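Local coordinates for ATP phosphoribosyltransferase regulatory subunit (Bacillus halodurans, PDB 3OD1), which is probably required, together with HisG, for the first step of histidine biosynthesis and may allow feedback regulation of ATP phosphoribosyltransferase by histidine, at residues Val282-Gly287 with Gly291-Ser296; Ile146-Ala151 with Thr314-Arg319; Lys195-Tyr200 with Ser222-Arg227; Lys25-Ile30 with Glu125-Gly130. All coordinates share one frame; numbering follows the deposited sequence.

Interaction 1: Val282-Gly287 with Gly291-Ser296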
# COMPACT_ATOMS: atom_id res chain seq x y z
N VAL B 282 3.80 -21.97 -18.30
CA VAL B 282 2.79 -21.02 -17.84
C VAL B 282 1.81 -21.77 -16.93
O VAL B 282 1.64 -22.98 -17.07
CB VAL B 282 2.01 -20.36 -19.01
CG1 VAL B 282 2.89 -19.37 -19.73
CG2 VAL B 282 1.48 -21.42 -19.99
N PHE B 283 1.19 -21.04 -16.01
CA PHE B 283 0.25 -21.64 -15.08
C PHE B 283 -0.78 -20.64 -14.57
O PHE B 283 -0.56 -19.43 -14.61
CB PHE B 283 0.97 -22.31 -13.90
CG PHE B 283 1.93 -21.42 -13.17
CD1 PHE B 283 1.51 -20.68 -12.08
CD2 PHE B 283 3.26 -21.34 -13.55
CE1 PHE B 283 2.39 -19.85 -11.38
CE2 PHE B 283 4.15 -20.52 -12.86
CZ PHE B 283 3.71 -19.77 -11.79
N GLU B 284 -1.90 -21.16 -14.09
CA GLU B 284 -2.90 -20.33 -13.44
C GLU B 284 -3.62 -21.13 -12.38
O GLU B 284 -3.79 -22.35 -12.51
CB GLU B 284 -3.87 -19.74 -14.46
CG GLU B 284 -4.68 -20.76 -15.19
CD GLU B 284 -5.59 -20.13 -16.23
OE1 GLU B 284 -5.43 -18.93 -16.53
OE2 GLU B 284 -6.46 -20.86 -16.74
N GLY B 285 -4.04 -20.45 -11.32
CA GLY B 285 -4.67 -21.11 -10.19
C GLY B 285 -6.14 -20.78 -10.10
O GLY B 285 -6.54 -19.64 -10.38
N TYR B 286 -6.94 -21.77 -9.73
CA TYR B 286 -8.38 -21.65 -9.57
C TYR B 286 -8.78 -22.18 -8.21
O TYR B 286 -8.27 -23.21 -7.77
CB TYR B 286 -9.11 -22.48 -10.64
CG TYR B 286 -9.00 -21.94 -12.05
CD1 TYR B 286 -9.91 -21.00 -12.52
CD2 TYR B 286 -7.99 -22.37 -12.91
CE1 TYR B 286 -9.81 -20.48 -13.79
CE2 TYR B 286 -7.88 -21.86 -14.20
CZ TYR B 286 -8.80 -20.92 -14.63
OH TYR B 286 -8.74 -20.39 -15.90
N GLY B 287 -9.71 -21.50 -7.54
CA GLY B 287 -10.32 -22.07 -6.35
C GLY B 287 -11.19 -23.26 -6.73
O GLY B 287 -11.42 -23.50 -7.92
N GLY B 291 -14.61 -20.37 -11.76
CA GLY B 291 -14.76 -18.95 -12.05
C GLY B 291 -13.45 -18.40 -12.61
O GLY B 291 -12.67 -19.14 -13.19
N VAL B 292 -13.20 -17.11 -12.43
CA VAL B 292 -11.98 -16.51 -12.96
C VAL B 292 -10.76 -16.99 -12.17
O VAL B 292 -10.82 -17.15 -10.96
CB VAL B 292 -12.04 -14.97 -12.93
CG1 VAL B 292 -13.22 -14.47 -13.75
CG2 VAL B 292 -12.17 -14.47 -11.49
N PRO B 293 -9.63 -17.23 -12.87
CA PRO B 293 -8.40 -17.59 -12.16
C PRO B 293 -8.07 -16.57 -11.07
O PRO B 293 -8.22 -15.36 -11.29
CB PRO B 293 -7.33 -17.52 -13.26
CG PRO B 293 -8.03 -17.54 -14.52
CD PRO B 293 -9.40 -16.99 -14.30
N LEU B 294 -7.61 -17.04 -9.92
CA LEU B 294 -7.19 -16.17 -8.82
C LEU B 294 -5.75 -15.70 -8.99
O LEU B 294 -5.36 -14.64 -8.46
CB LEU B 294 -7.30 -16.92 -7.50
CG LEU B 294 -8.58 -17.70 -7.20
CD1 LEU B 294 -8.45 -18.42 -5.87
CD2 LEU B 294 -9.80 -16.78 -7.19
N CYS B 295 -4.96 -16.50 -9.70
CA CYS B 295 -3.52 -16.23 -9.84
C CYS B 295 -2.96 -16.86 -11.10
O CYS B 295 -3.59 -17.71 -11.72
CB CYS B 295 -2.77 -16.78 -8.63
SG CYS B 295 -3.07 -18.53 -8.35
N SER B 296 -1.75 -16.43 -11.46
CA SER B 296 -1.13 -16.92 -12.68
C SER B 296 0.34 -16.56 -12.68
O SER B 296 0.78 -15.69 -11.93
CB SER B 296 -1.82 -16.32 -13.90
OG SER B 296 -1.59 -14.92 -13.98
O HOH W 1 -10.86 -19.42 -9.39
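A chi1 of -70° sets CG of Y286 opposite its own carbonyl carbon and beside the backbone N, which brings the phenol ring alongside P293, the two side chains pointing the same way. They meet toward the turn of the hairpin of strands 281-286 and 295-298, whose pairing is interrupted by a classic beta bulge: L294 and C295 together face G285. G285 N donates to C295 O over 2.8 Å, fairly straight (165°). G285 O receives the N-H of L294, also at 2.8 Å but more bent (143°). Glycine suits this place because C295 SG lies 3.5 Å from G285 CA. One step along, E284 and S296 form a non-hydrogen-bonded pair on the other face of the sheet, CB to CB 4.0 Å. Y286 OH donates to E284 OE2, a very short bond as modelled (2.5 Å), which ties down the phenol's end. The compact ring of P293 lays its CB over one face of Y286, off centre, in a CH-pi contact 4.2 Å from the centroid. In the phenol plane, G291 O meets the edge at CE1. A water also joins the segments, accepting from G287 N and donating to V292 O at 2.8 Å.

Interaction 2: Ile146-Ala151 with Thr314-Arg319; sequences IALMIA and TGFGVR
A selenomethionine, M149, bends over the ring of F316 so that a methylene group, and not the selenium, occupies the centre of the face. Its CG stands 3.7 Å from the ring centroid and only 11° off the normal, a well-aligned CH-pi contact. That CG is held anti to the backbone N (chi1 -162°) and the chain runs on extended through chi2 (178°), which sets SE obliquely, 4.3 Å from the same centroid, against F316 CB and CG at the root of the ring; the bend at chi3 turns only the terminal CE. Closer to the helix backbone, M149 CB lies 3.8 Å from F316 CE2, so the side chain follows the aromatic surface from CB to SE. The unbranched chain of methionine, here with selenium in place of sulfur, suits such a path. L148 meets the ring differently: its CG approaches the edge at CE2, 4.1 Å away, with the two side chains crossing at about a right angle. The branched leucine thus borders the ring that M149 covers.

F283 of strand 281-286 also packs on both M149 and F316, and V163 on M149, extending the apolar cluster. M149 on F316 is a Met-aromatic contact, which with L148 fastens helix 139-155 to the sheet, in keeping with the class II aminoacyl-tRNA synthetase fold, where helices pack on a largely antiparallel sheet.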
# COMPACT_ATOMS: atom_id res chain seq x y z
N ILE B 146 5.96 -22.30 -8.33
CA ILE B 146 4.63 -22.91 -8.28
C ILE B 146 4.36 -23.47 -6.89
O ILE B 146 3.29 -23.27 -6.33
CB ILE B 146 4.45 -24.01 -9.36
CG1 ILE B 146 4.44 -23.39 -10.77
CG2 ILE B 146 3.18 -24.79 -9.09
CD1 ILE B 146 4.43 -24.42 -11.91
N ALA B 147 5.36 -24.16 -6.33
CA ALA B 147 5.28 -24.72 -4.99
C ALA B 147 5.11 -23.65 -3.92
O ALA B 147 4.39 -23.85 -2.95
CB ALA B 147 6.51 -25.59 -4.70
N LEU B 148 5.78 -22.52 -4.09
CA LEU B 148 5.61 -21.39 -3.18
C LEU B 148 4.18 -20.84 -3.29
O LEU B 148 3.52 -20.63 -2.28
CB LEU B 148 6.63 -20.30 -3.47
CG LEU B 148 6.48 -18.95 -2.75
CD1 LEU B 148 6.36 -19.15 -1.23
CD2 LEU B 148 7.66 -18.05 -3.09
N MSE B 149 3.70 -20.64 -4.51
CA MSE B 149 2.34 -20.15 -4.69
C MSE B 149 1.33 -21.05 -3.97
O MSE B 149 0.40 -20.56 -3.31
CB MSE B 149 1.97 -20.07 -6.17
CG MSE B 149 0.75 -19.17 -6.42
SE MSE B 149 0.30 -18.98 -8.32
CE MSE B 149 -0.23 -20.80 -8.71
N ILE B 150 1.50 -22.36 -4.13
CA ILE B 150 0.61 -23.33 -3.52
C ILE B 150 0.71 -23.25 -2.00
O ILE B 150 -0.30 -23.32 -1.30
CB ILE B 150 0.91 -24.76 -4.03
CG1 ILE B 150 0.53 -24.87 -5.52
CG2 ILE B 150 0.20 -25.81 -3.15
CD1 ILE B 150 0.88 -26.18 -6.18
N ALA B 151 1.93 -23.10 -1.48
CA ALA B 151 2.11 -23.04 -0.04
C ALA B 151 1.53 -21.74 0.53
O ALA B 151 0.97 -21.71 1.63
CB ALA B 151 3.58 -23.19 0.32
N THR B 314 11.09 -16.11 -13.99
CA THR B 314 9.73 -16.59 -13.82
C THR B 314 9.14 -15.98 -12.56
O THR B 314 9.80 -15.19 -11.90
CB THR B 314 9.65 -18.14 -13.81
OG1 THR B 314 8.28 -18.53 -13.72
CG2 THR B 314 10.44 -18.73 -12.65
N GLY B 315 7.90 -16.33 -12.25
CA GLY B 315 7.26 -15.81 -11.05
C GLY B 315 5.76 -15.98 -11.12
O GLY B 315 5.26 -16.69 -11.99
N PHE B 316 5.04 -15.38 -10.18
CA PHE B 316 3.59 -15.44 -10.18
C PHE B 316 2.99 -14.17 -9.58
O PHE B 316 3.66 -13.41 -8.87
CB PHE B 316 3.07 -16.67 -9.43
CG PHE B 316 3.28 -16.63 -7.92
CD1 PHE B 316 2.42 -15.92 -7.09
CD2 PHE B 316 4.34 -17.33 -7.34
CE1 PHE B 316 2.61 -15.89 -5.72
CE2 PHE B 316 4.53 -17.31 -5.96
CZ PHE B 316 3.67 -16.61 -5.15
N GLY B 317 1.72 -13.94 -9.89
CA GLY B 317 0.95 -12.87 -9.30
C GLY B 317 -0.38 -13.41 -8.81
O GLY B 317 -0.94 -14.32 -9.41
N VAL B 318 -0.87 -12.86 -7.70
CA VAL B 318 -2.15 -13.23 -7.12
C VAL B 318 -3.06 -12.01 -7.06
O VAL B 318 -2.65 -10.98 -6.54
CB VAL B 318 -1.97 -13.77 -5.70
CG1 VAL B 318 -3.34 -14.16 -5.10
CG2 VAL B 318 -1.01 -14.97 -5.70
N ARG B 319 -4.28 -12.13 -7.58
CA ARG B 319 -5.30 -11.08 -7.47
C ARG B 319 -5.98 -11.17 -6.12
O ARG B 319 -6.76 -12.08 -5.88
CB ARG B 319 -6.37 -11.24 -8.55
CG ARG B 319 -6.00 -10.64 -9.89
CD ARG B 319 -6.11 -9.13 -9.84
NE ARG B 319 -7.43 -8.66 -9.40
CZ ARG B 319 -8.43 -8.30 -10.21
NH1 ARG B 319 -9.58 -7.89 -9.71
NH2 ARG B 319 -8.28 -8.37 -11.53

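Interaction 3: Lys195-Tyr200 with Ser222-Arg227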
# COMPACT_ATOMS: atom_id res chain seq x y z
N LYS B 195 -9.78 -18.78 -25.55
CA LYS B 195 -10.45 -20.01 -25.10
C LYS B 195 -11.69 -20.33 -25.93
O LYS B 195 -12.67 -20.88 -25.44
CB LYS B 195 -10.76 -19.94 -23.60
CG LYS B 195 -9.50 -19.70 -22.79
CD LYS B 195 -9.78 -19.63 -21.32
CE LYS B 195 -8.58 -19.09 -20.56
NZ LYS B 195 -7.39 -19.96 -20.69
N ASN B 196 -11.60 -20.00 -27.21
CA ASN B 196 -12.67 -20.28 -28.15
C ASN B 196 -12.43 -21.59 -28.93
O ASN B 196 -11.98 -21.56 -30.08
CB ASN B 196 -12.81 -19.09 -29.11
CG ASN B 196 -13.97 -19.23 -30.05
OD1 ASN B 196 -14.72 -20.21 -30.00
ND2 ASN B 196 -14.13 -18.25 -30.93
N TYR B 197 -12.72 -22.72 -28.30
CA TYR B 197 -12.50 -24.03 -28.93
C TYR B 197 -13.44 -24.22 -30.11
O TYR B 197 -13.09 -24.86 -31.10
CB TYR B 197 -12.72 -25.18 -27.94
CG TYR B 197 -11.76 -25.23 -26.76
CD1 TYR B 197 -10.83 -24.22 -26.54
CD2 TYR B 197 -11.80 -26.30 -25.86
CE1 TYR B 197 -9.96 -24.28 -25.45
CE2 TYR B 197 -10.94 -26.37 -24.79
CZ TYR B 197 -10.02 -25.35 -24.58
OH TYR B 197 -9.18 -25.43 -23.49
N VAL B 198 -14.65 -23.68 -29.99
CA VAL B 198 -15.63 -23.79 -31.06
C VAL B 198 -15.08 -23.15 -32.33
O VAL B 198 -15.07 -23.77 -33.39
CB VAL B 198 -16.97 -23.12 -30.66
CG1 VAL B 198 -17.94 -23.12 -31.83
CG2 VAL B 198 -17.57 -23.83 -29.46
N GLY B 199 -14.60 -21.92 -32.21
CA GLY B 199 -14.01 -21.22 -33.33
C GLY B 199 -12.76 -21.93 -33.82
O GLY B 199 -12.50 -22.01 -35.02
N TYR B 200 -11.99 -22.45 -32.87
CA TYR B 200 -10.75 -23.16 -33.15
C TYR B 200 -11.00 -24.41 -33.99
O TYR B 200 -10.31 -24.63 -35.00
CB TYR B 200 -10.06 -23.52 -31.84
CG TYR B 200 -8.79 -24.33 -31.96
CD1 TYR B 200 -7.54 -23.73 -31.82
CD2 TYR B 200 -8.84 -25.70 -32.18
CE1 TYR B 200 -6.38 -24.47 -31.90
CE2 TYR B 200 -7.68 -26.45 -32.27
CZ TYR B 200 -6.46 -25.83 -32.13
OH TYR B 200 -5.31 -26.58 -32.21
N SER B 222 -7.61 -31.73 -26.41
CA SER B 222 -7.89 -32.81 -25.46
C SER B 222 -6.81 -32.95 -24.39
O SER B 222 -6.99 -33.71 -23.44
CB SER B 222 -8.06 -34.14 -26.19
OG SER B 222 -9.41 -34.30 -26.61
N LEU B 223 -5.70 -32.24 -24.55
CA LEU B 223 -4.56 -32.39 -23.64
C LEU B 223 -4.79 -31.63 -22.34
O LEU B 223 -4.12 -30.64 -22.05
CB LEU B 223 -3.26 -31.94 -24.31
CG LEU B 223 -2.90 -32.66 -25.60
CD1 LEU B 223 -1.70 -32.01 -26.29
CD2 LEU B 223 -2.65 -34.15 -25.34
N ARG B 224 -5.77 -32.09 -21.57
CA ARG B 224 -6.18 -31.42 -20.35
C ARG B 224 -6.55 -32.48 -19.33
O ARG B 224 -7.56 -33.16 -19.48
CB ARG B 224 -7.40 -30.53 -20.62
CG ARG B 224 -7.31 -29.71 -21.91
CD ARG B 224 -8.50 -28.77 -22.06
NE ARG B 224 -8.42 -27.60 -21.19
CZ ARG B 224 -9.39 -27.24 -20.35
NH1 ARG B 224 -10.48 -27.98 -20.27
NH2 ARG B 224 -9.25 -26.15 -19.59
N GLY B 225 -5.72 -32.62 -18.30
CA GLY B 225 -5.97 -33.60 -17.25
C GLY B 225 -4.81 -33.76 -16.29
O GLY B 225 -4.18 -32.78 -15.88
N GLY B 226 -4.53 -35.00 -15.92
CA GLY B 226 -3.48 -35.30 -14.96
C GLY B 226 -2.15 -35.52 -15.64
O GLY B 226 -1.99 -35.24 -16.83
N ARG B 227 -1.18 -36.03 -14.88
CA ARG B 227 0.16 -36.31 -15.39
C ARG B 227 0.11 -37.12 -16.70
O ARG B 227 1.06 -37.09 -17.49
CB ARG B 227 0.97 -37.06 -14.33
CG ARG B 227 2.48 -37.08 -14.54
CD ARG B 227 3.01 -38.50 -14.49
NE ARG B 227 4.05 -38.72 -13.49
CZ ARG B 227 3.89 -39.43 -12.37
NH1 ARG B 227 2.71 -39.99 -12.11
NH2 ARG B 227 4.90 -39.58 -11.52
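The hydroxyl of Y197 sits over one face of the R224 guanidinium, 3.2 Å above its plane and displaced toward the rim. The nearest atom is NE, at 3.3 Å from Y197 OH, with CZ of R224 a little farther at 3.6 Å from the same oxygen. The side chains arrive from opposite directions, and the phenol plane stands at 81° to the guanidinium, so the ring presents its edge to the arginine. Because the oxygen lies above the plane that holds the N-H groups, the angle is poor and the pair is not a hydrogen bond.

Each polar end is engaged elsewhere. R224 NE forms a salt bridge with D268 OD1, and Y197 OH is hydrogen-bonded to T270 OG1. A bend at chi3 (75°) turns the arginine's flat head to lie across the tyrosine oxygen.

Farther out, caps and turns set the anchor points. N196 caps helix 197-206, its OD1 accepting from G199 N at 2.8 Å, a role that suits asparagine. K195, with positive phi, is the C-prime residue of a Schellman motif that closes the preceding helix. On the other side, L223 centres an inverse gamma turn, with R224 N bonded to S222 O at 2.8 Å. The contact thus joins, at the surface, the start of helix 197-206 to strand 224-225, outermost in the mixed sheet of this chain and beside strand 265-268. Here the meeting of phenol oxygen and cationic face is probably a modest electrostatic attraction, while the directional bonds go to T270 and D268.

Interaction 4: Lys25-Ile30 with Glu125-Gly130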
# COMPACT_ATOMS: atom_id res chain seq x y z
N LYS B 25 -9.68 -5.64 7.08
CA LYS B 25 -9.08 -6.57 8.04
C LYS B 25 -8.94 -7.96 7.44
O LYS B 25 -7.93 -8.63 7.64
CB LYS B 25 -9.92 -6.69 9.31
CG LYS B 25 -10.04 -5.42 10.15
CD LYS B 25 -10.65 -5.71 11.53
CE LYS B 25 -11.09 -4.43 12.26
NZ LYS B 25 -12.45 -3.96 11.84
N THR B 26 -9.98 -8.41 6.74
CA THR B 26 -9.98 -9.73 6.10
C THR B 26 -8.87 -9.84 5.06
O THR B 26 -8.13 -10.82 5.04
CB THR B 26 -11.32 -10.02 5.43
OG1 THR B 26 -12.35 -9.95 6.42
CG2 THR B 26 -11.33 -11.42 4.78
N LYS B 27 -8.77 -8.84 4.20
CA LYS B 27 -7.77 -8.83 3.14
C LYS B 27 -6.38 -8.77 3.75
O LYS B 27 -5.46 -9.46 3.30
CB LYS B 27 -8.02 -7.66 2.20
CG LYS B 27 -6.86 -7.33 1.30
CD LYS B 27 -6.52 -5.85 1.38
CE LYS B 27 -5.12 -5.64 1.92
NZ LYS B 27 -4.69 -4.20 1.83
N LYS B 28 -6.22 -7.95 4.79
CA LYS B 28 -4.92 -7.82 5.43
C LYS B 28 -4.45 -9.14 6.01
O LYS B 28 -3.30 -9.54 5.79
CB LYS B 28 -4.92 -6.75 6.51
CG LYS B 28 -3.58 -6.62 7.23
CD LYS B 28 -3.66 -5.57 8.32
CE LYS B 28 -2.68 -5.84 9.44
NZ LYS B 28 -1.29 -5.88 8.93
N ASN B 29 -5.32 -9.83 6.76
CA ASN B 29 -4.93 -11.12 7.32
C ASN B 29 -4.47 -12.08 6.23
O ASN B 29 -3.43 -12.74 6.35
CB ASN B 29 -6.07 -11.77 8.10
CG ASN B 29 -5.76 -13.21 8.49
OD1 ASN B 29 -4.79 -13.47 9.20
ND2 ASN B 29 -6.58 -14.15 8.03
N ILE B 30 -5.26 -12.16 5.15
CA ILE B 30 -4.90 -13.02 4.01
C ILE B 30 -3.52 -12.67 3.44
O ILE B 30 -2.66 -13.54 3.30
CB ILE B 30 -6.01 -12.99 2.92
CG1 ILE B 30 -7.24 -13.74 3.44
CG2 ILE B 30 -5.51 -13.60 1.60
CD1 ILE B 30 -8.48 -13.58 2.57
N GLU B 125 -8.32 -0.20 -10.35
CA GLU B 125 -7.26 -0.25 -9.35
C GLU B 125 -7.50 -1.45 -8.46
O GLU B 125 -8.59 -1.60 -7.91
CB GLU B 125 -7.26 1.02 -8.46
CG GLU B 125 -6.23 0.91 -7.35
CD GLU B 125 -6.16 2.14 -6.43
OE1 GLU B 125 -7.04 3.03 -6.51
OE2 GLU B 125 -5.22 2.22 -5.62
N PHE B 126 -6.50 -2.32 -8.31
CA PHE B 126 -6.68 -3.51 -7.46
C PHE B 126 -5.35 -4.01 -6.95
O PHE B 126 -4.32 -3.79 -7.56
CB PHE B 126 -7.44 -4.62 -8.22
CG PHE B 126 -6.74 -5.09 -9.46
CD1 PHE B 126 -5.67 -5.97 -9.38
CD2 PHE B 126 -7.14 -4.65 -10.71
CE1 PHE B 126 -5.02 -6.41 -10.54
CE2 PHE B 126 -6.50 -5.08 -11.86
CZ PHE B 126 -5.44 -5.96 -11.78
N GLU B 127 -5.38 -4.68 -5.81
CA GLU B 127 -4.15 -5.10 -5.14
C GLU B 127 -3.65 -6.46 -5.66
O GLU B 127 -4.43 -7.39 -5.85
CB GLU B 127 -4.37 -5.16 -3.61
CG GLU B 127 -3.10 -5.32 -2.81
CD GLU B 127 -3.30 -5.07 -1.33
OE1 GLU B 127 -4.46 -5.14 -0.86
OE2 GLU B 127 -2.29 -4.81 -0.63
N GLN B 128 -2.36 -6.54 -5.92
CA GLN B 128 -1.77 -7.77 -6.41
C GLN B 128 -0.54 -8.09 -5.59
O GLN B 128 0.21 -7.19 -5.18
CB GLN B 128 -1.41 -7.62 -7.88
CG GLN B 128 -0.91 -8.90 -8.53
CD GLN B 128 -0.70 -8.71 -10.02
OE1 GLN B 128 -1.63 -8.36 -10.75
NE2 GLN B 128 0.54 -8.90 -10.47
N LEU B 129 -0.34 -9.38 -5.35
CA LEU B 129 0.79 -9.82 -4.56
C LEU B 129 1.49 -10.97 -5.30
O LEU B 129 0.84 -11.80 -5.95
CB LEU B 129 0.28 -10.22 -3.17
CG LEU B 129 1.08 -10.97 -2.11
CD1 LEU B 129 0.32 -10.85 -0.78
CD2 LEU B 129 1.23 -12.44 -2.49
N GLY B 130 2.82 -11.00 -5.27
CA GLY B 130 3.53 -12.03 -5.99
C GLY B 130 5.03 -11.95 -5.82
O GLY B 130 5.52 -11.20 -4.96
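K27 reaches from helix 21-40 toward E127 on strand 125-134, a helix-to-sheet contact in the class II synthetase-like domain, between that helix and the mixed, largely antiparallel sheet. From CB the lysine chain leaves with CG anti to the backbone N (chi1 164°), which aims it at the strand. CG has E127 OE1 as its nearest neighbour across the contact. At CD the chain bends, since chi2 and chi3 both lie away from the staggered values, and this atom also runs beside the carboxylate oxygen. CE stands implausibly near OE1 in the model, so that approach is doubtful and the exact place of OE1 is uncertain. Along its flank the lysine also packs on I320.

At the tip, NZ meets E127 OE1 at 2.9 Å in a salt bridge whose length is only as sure as the place of OE1, and its hydrogen bond is weak. The stronger polar partner of NZ is E47 of the second subunit, with which it makes another salt bridge, so the ammonium group probably links two carboxylates across the dimer. A long lysine fits this role because it can span from the helix while its charge is shared at the subunit boundary.

E127 comes from the strand with an extended chain and crosses the lysine at about a right angle. Its other oxygen is placed by Q109: NE2 of that glutamine donates to E127 OE2, which lies 3.5 Å from K27 NZ.

Following the chain from its N terminus, interaction 4 closes first, bringing 125-130 back to 25-30 across 94 intervening residues. Interaction 2 then opens at 146-151 and shuts only at 314-319, the longest loop of the four. Within that span lie interaction 3 and, later, interaction 1, one after the other; none crosses another. All reach the same mixed sheet. Strands 295-298 and 313-319 are neighbours there, so interactions 1 and 2 touch, as do 2 and 4 through strand 125-134. Interaction 3, at the edge strand 224-225, brushes interaction 1 through K195 and E284 but lies about 32 Å, centre to centre, from interaction 4, which adjoins the second subunit.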